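Local coordinates for protein ribosome-binding factor A (Thermus thermophilus, PDB 2DYJ) that associates with free 30S ribosomal subunits, assists their late maturation and is required for efficient processing of 16S rRNA, at residues A[59-70]-A[82-90]. Residues are numbered along the deposited sequence; the frame is centred on the assembly and turned at random.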
loop_
_atom_site.group_PDB
_atom_site.type_symbol
_atom_site.label_atom_id
_atom_site.label_comp_id
_atom_site.label_asym_id
_atom_site.label_seq_id
_atom_site.Cartn_x
_atom_site.Cartn_y
_atom_site.Cartn_z
ATOM N N LEU A 59 -9.458 5.330 0.927
ATOM C CA LEU A 59 -8.990 4.751 -0.323
ATOM C C LEU A 59 -8.659 5.858 -1.316
ATOM O O LEU A 59 -7.716 5.731 -2.084
ATOM C CB LEU A 59 -10.043 3.783 -0.906
ATOM C CG LEU A 59 -10.350 2.552 -0.036
ATOM C CD1 LEU A 59 -11.447 1.724 -0.688
ATOM C CD2 LEU A 59 -9.102 1.702 0.140
ATOM N N ARG A 60 -9.402 6.964 -1.277
ATOM C CA ARG A 60 -9.120 8.047 -2.226
ATOM C C ARG A 60 -7.832 8.740 -1.856
ATOM O O ARG A 60 -7.067 9.148 -2.733
ATOM C CB ARG A 60 -10.243 9.083 -2.251
ATOM C CG ARG A 60 -11.427 8.681 -3.098
ATOM C CD ARG A 60 -12.304 9.905 -3.366
ATOM N NE ARG A 60 -12.986 10.362 -2.160
ATOM C CZ ARG A 60 -14.113 9.836 -1.696
ATOM N NH1 ARG A 60 -14.694 8.827 -2.339
ATOM N NH2 ARG A 60 -14.665 10.332 -0.596
ATOM N N ALA A 61 -7.610 8.879 -0.550
ATOM C CA ALA A 61 -6.407 9.524 -0.032
ATOM C C ALA A 61 -5.157 8.744 -0.424
ATOM O O ALA A 61 -4.135 9.336 -0.807
ATOM C CB ALA A 61 -6.492 9.664 1.502
ATOM N N LEU A 62 -5.227 7.421 -0.327
ATOM C CA LEU A 62 -4.087 6.584 -0.702
ATOM C C LEU A 62 -3.873 6.662 -2.200
ATOM O O LEU A 62 -2.748 6.849 -2.679
ATOM C CB LEU A 62 -4.346 5.135 -0.288
ATOM C CG LEU A 62 -4.344 4.893 1.221
ATOM C CD1 LEU A 62 -5.004 3.525 1.533
ATOM C CD2 LEU A 62 -2.888 4.961 1.725
ATOM N N SER A 63 -4.960 6.528 -2.954
ATOM C CA SER A 63 -4.873 6.591 -4.415
ATOM C C SER A 63 -4.233 7.918 -4.850
ATOM O O SER A 63 -3.417 7.966 -5.771
ATOM C CB SER A 63 -6.274 6.477 -5.026
ATOM O OG SER A 63 -6.762 5.157 -4.885
ATOM N N ARG A 64 -4.609 9.000 -4.182
ATOM C CA ARG A 64 -4.054 10.302 -4.543
ATOM C C ARG A 64 -2.571 10.354 -4.217
ATOM O O ARG A 64 -1.796 11.027 -4.912
ATOM C CB ARG A 64 -4.779 11.421 -3.804
ATOM C CG ARG A 64 -4.235 12.804 -4.144
ATOM C CD ARG A 64 -4.974 13.887 -3.408
ATOM N NE ARG A 64 -4.367 15.196 -3.629
ATOM C CZ ARG A 64 -4.808 16.323 -3.077
ATOM N NH1 ARG A 64 -5.866 16.300 -2.271
ATOM N NH2 ARG A 64 -4.186 17.470 -3.323
ATOM N N ALA A 65 -2.175 9.624 -3.172
ATOM C CA ALA A 65 -0.788 9.585 -2.730
ATOM C C ALA A 65 0.017 8.497 -3.421
ATOM O O ALA A 65 1.175 8.291 -3.079
ATOM C CB ALA A 65 -0.732 9.347 -1.205
ATOM N N GLU A 66 -0.573 7.817 -4.405
ATOM C CA GLU A 66 0.111 6.684 -5.040
ATOM C C GLU A 66 1.490 6.987 -5.589
ATOM O O GLU A 66 2.415 6.214 -5.385
ATOM C CB GLU A 66 -0.767 6.050 -6.144
ATOM C CG GLU A 66 -0.311 4.642 -6.594
ATOM C CD GLU A 66 0.628 4.629 -7.806
ATOM O OE1 GLU A 66 1.107 3.531 -8.165
ATOM O OE2 GLU A 66 0.895 5.691 -8.405
ATOM N N ARG A 67 1.650 8.105 -6.276
ATOM C CA ARG A 67 2.966 8.394 -6.826
ATOM C C ARG A 67 4.019 8.657 -5.765
ATOM O O ARG A 67 5.142 8.165 -5.892
ATOM C CB ARG A 67 2.883 9.536 -7.838
ATOM C CG ARG A 67 2.132 9.104 -9.088
ATOM C CD ARG A 67 2.419 10.030 -10.248
ATOM N NE ARG A 67 1.964 9.437 -11.497
ATOM C CZ ARG A 67 2.107 10.009 -12.684
ATOM N NH1 ARG A 67 2.699 11.195 -12.779
ATOM N NH2 ARG A 67 1.651 9.396 -13.772
ATOM N N ARG A 68 3.655 9.398 -4.713
ATOM C CA ARG A 68 4.584 9.692 -3.618
ATOM C C ARG A 68 4.901 8.415 -2.846
ATOM O O ARG A 68 6.013 8.232 -2.357
ATOM C CB ARG A 68 3.976 10.717 -2.645
ATOM C CG ARG A 68 3.451 11.978 -3.313
ATOM C CD ARG A 68 2.356 12.637 -2.464
ATOM N NE ARG A 68 1.599 13.619 -3.235
ATOM C CZ ARG A 68 0.335 13.960 -2.992
ATOM N NH1 ARG A 68 -0.332 13.394 -1.987
ATOM N NH2 ARG A 68 -0.265 14.864 -3.763
ATOM N N LEU A 69 3.931 7.515 -2.729
ATOM C CA LEU A 69 4.179 6.278 -1.996
ATOM C C LEU A 69 5.087 5.349 -2.786
ATOM O O LEU A 69 5.951 4.682 -2.198
ATOM C CB LEU A 69 2.861 5.557 -1.669
ATOM C CG LEU A 69 2.027 6.170 -0.545
ATOM C CD1 LEU A 69 0.657 5.471 -0.448
ATOM C CD2 LEU A 69 2.785 6.040 0.764
ATOM N N VAL A 70 4.919 5.300 -4.111
ATOM C CA VAL A 70 5.780 4.430 -4.897
ATOM C C VAL A 70 7.210 4.984 -4.856
ATOM O O VAL A 70 8.182 4.226 -4.791
ATOM C CB VAL A 70 5.264 4.286 -6.348
ATOM C CG1 VAL A 70 6.291 3.564 -7.213
ATOM C CG2 VAL A 70 3.962 3.451 -6.337
ATOM N N LEU A 82 9.424 -0.550 -9.539
ATOM C CA LEU A 82 8.493 -0.812 -8.442
ATOM C C LEU A 82 7.069 -1.031 -8.964
ATOM O O LEU A 82 6.684 -0.483 -9.984
ATOM C CB LEU A 82 8.490 0.356 -7.446
ATOM C CG LEU A 82 9.599 0.424 -6.386
ATOM C CD1 LEU A 82 9.446 -0.743 -5.424
ATOM C CD2 LEU A 82 10.966 0.390 -7.055
ATOM N N PRO A 83 6.274 -1.851 -8.268
ATOM C CA PRO A 83 4.913 -2.045 -8.772
ATOM C C PRO A 83 4.082 -0.803 -8.516
ATOM O O PRO A 83 4.425 0.022 -7.652
ATOM C CB PRO A 83 4.407 -3.228 -7.958
ATOM C CG PRO A 83 5.127 -3.088 -6.662
ATOM C CD PRO A 83 6.526 -2.676 -7.071
ATOM N N ARG A 84 3.002 -0.643 -9.272
ATOM C CA ARG A 84 2.127 0.492 -9.034
ATOM C C ARG A 84 1.176 -0.040 -7.985
ATOM O O ARG A 84 1.038 -1.249 -7.854
ATOM C CB ARG A 84 1.385 0.908 -10.306
ATOM C CG ARG A 84 2.334 1.323 -11.430
ATOM C CD ARG A 84 3.512 2.172 -10.918
ATOM N NE ARG A 84 3.088 3.413 -10.267
ATOM C CZ ARG A 84 3.884 4.484 -10.151
ATOM N NH1 ARG A 84 5.118 4.440 -10.642
ATOM N NH2 ARG A 84 3.461 5.594 -9.554
ATOM N N LEU A 85 0.523 0.846 -7.238
ATOM C CA LEU A 85 -0.345 0.416 -6.144
ATOM C C LEU A 85 -1.839 0.545 -6.386
ATOM O O LEU A 85 -2.296 1.552 -6.913
ATOM C CB LEU A 85 -0.001 1.221 -4.895
ATOM C CG LEU A 85 1.522 1.350 -4.690
ATOM C CD1 LEU A 85 1.850 2.371 -3.570
ATOM C CD2 LEU A 85 2.070 -0.028 -4.326
ATOM N N GLU A 86 -2.586 -0.479 -5.974
ATOM C CA GLU A 86 -4.038 -0.469 -6.086
ATOM C C GLU A 86 -4.523 -0.604 -4.642
ATOM O O GLU A 86 -4.105 -1.526 -3.942
ATOM C CB GLU A 86 -4.505 -1.662 -6.917
ATOM C CG GLU A 86 -6.011 -1.782 -7.004
ATOM C CD GLU A 86 -6.452 -3.110 -7.592
ATOM O OE1 GLU A 86 -5.665 -4.082 -7.535
ATOM O OE2 GLU A 86 -7.597 -3.182 -8.088
ATOM N N PHE A 87 -5.385 0.307 -4.187
ATOM C CA PHE A 87 -5.843 0.239 -2.805
ATOM C C PHE A 87 -7.253 -0.307 -2.703
ATOM O O PHE A 87 -8.169 0.189 -3.361
ATOM C CB PHE A 87 -5.749 1.616 -2.181
ATOM C CG PHE A 87 -4.341 2.154 -2.187
ATOM C CD1 PHE A 87 -3.436 1.757 -1.217
ATOM C CD2 PHE A 87 -3.925 3.032 -3.193
ATOM C CE1 PHE A 87 -2.104 2.233 -1.239
ATOM C CE2 PHE A 87 -2.599 3.516 -3.228
ATOM C CZ PHE A 87 -1.696 3.112 -2.246
ATOM N N LEU A 88 -7.408 -1.324 -1.860
ATOM C CA LEU A 88 -8.696 -1.992 -1.680
ATOM C C LEU A 88 -9.066 -2.135 -0.210
ATOM O O LEU A 88 -8.214 -2.093 0.670
ATOM C CB LEU A 88 -8.632 -3.397 -2.306
ATOM C CG LEU A 88 -8.268 -3.443 -3.803
ATOM C CD1 LEU A 88 -7.858 -4.841 -4.225
ATOM C CD2 LEU A 88 -9.468 -2.975 -4.622
ATOM N N PRO A 89 -10.365 -2.309 0.076
ATOM C CA PRO A 89 -10.821 -2.472 1.460
ATOM C C PRO A 89 -10.327 -3.832 1.977
ATOM O O PRO A 89 -10.149 -4.768 1.179
ATOM C CB PRO A 89 -12.339 -2.412 1.328
ATOM C CG PRO A 89 -12.573 -3.002 -0.038
ATOM C CD PRO A 89 -11.500 -2.317 -0.862
ATOM N N TRP A 90 -10.108 -3.941 3.290
ATOM C CA TRP A 90 -9.606 -5.184 3.875
ATOM C C TRP A 90 -10.481 -6.393 3.613
ATOM O O TRP A 90 -9.991 -7.518 3.583
ATOM C CB TRP A 90 -9.408 -5.061 5.395
ATOM C CG TRP A 90 -10.689 -5.100 6.203
ATOM C CD1 TRP A 90 -11.515 -4.046 6.479
ATOM C CD2 TRP A 90 -11.288 -6.254 6.829
ATOM N NE1 TRP A 90 -12.587 -4.469 7.235
ATOM C CE2 TRP A 90 -12.474 -5.816 7.464
ATOM C CE3 TRP A 90 -10.934 -7.612 6.915
ATOM C CZ2 TRP A 90 -13.314 -6.689 8.179
ATOM C CZ3 TRP A 90 -11.773 -8.484 7.630
ATOM C CH2 TRP A 90 -12.946 -8.013 8.249
HETATM O O HOH W 1 -8.656 2.889 -4.481
#
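Glu66 places CG opposite the backbone N (chi1 -164°) and bends at chi2, which turns the carboxylate toward the strand, while Arg84, folded at chi2 and chi3, curls its guanidinium back to meet it. The grip is side-on: NE of Arg84 donates to OE1 of Glu66, and NH2 of Arg84 reaches OE2 at 2.8 Å, almost straight at 176°. OE1 takes a second bond on its anti lone pair, from the backbone N of Leu85 at 2.9 Å, so three donors pin the carboxylate to the start of the strand. With an alanine at Glu66 the Arg84 guanidinium would probably lose its countercharge and be freer to turn, and the Leu85 amide would lose this acceptor. Val70 CG1 lies over one face of that guanidinium, 3.7 Å from NH1 of Arg84, and its CG2 packs on Leu85 CG. Further along, the Phe87 ring is met from both helices: CB of Leu62, on helix 59-64, sits 3.4 Å above the centre of the Phe87 ring in a CH-pi contact, and CD1 of Leu69, on helix 66-70, lies 3.8 Å from Phe87 CZ. One water links Ser63 OG to the carbonyl O of Phe87, and Leu59 closes this end against Pro89. Helix 59-64 runs antiparallel to strand 84-89, their axes coming within 8.4 Å, and the chain kinks at Ala65 into helix 66-70. The two helices thus cover one face of an edge strand that pairs in parallel with strand 44-50, while helix 5-21 adds Ile20 against Leu62 and Leu16 against Leu85 in the core of this KH-type domain.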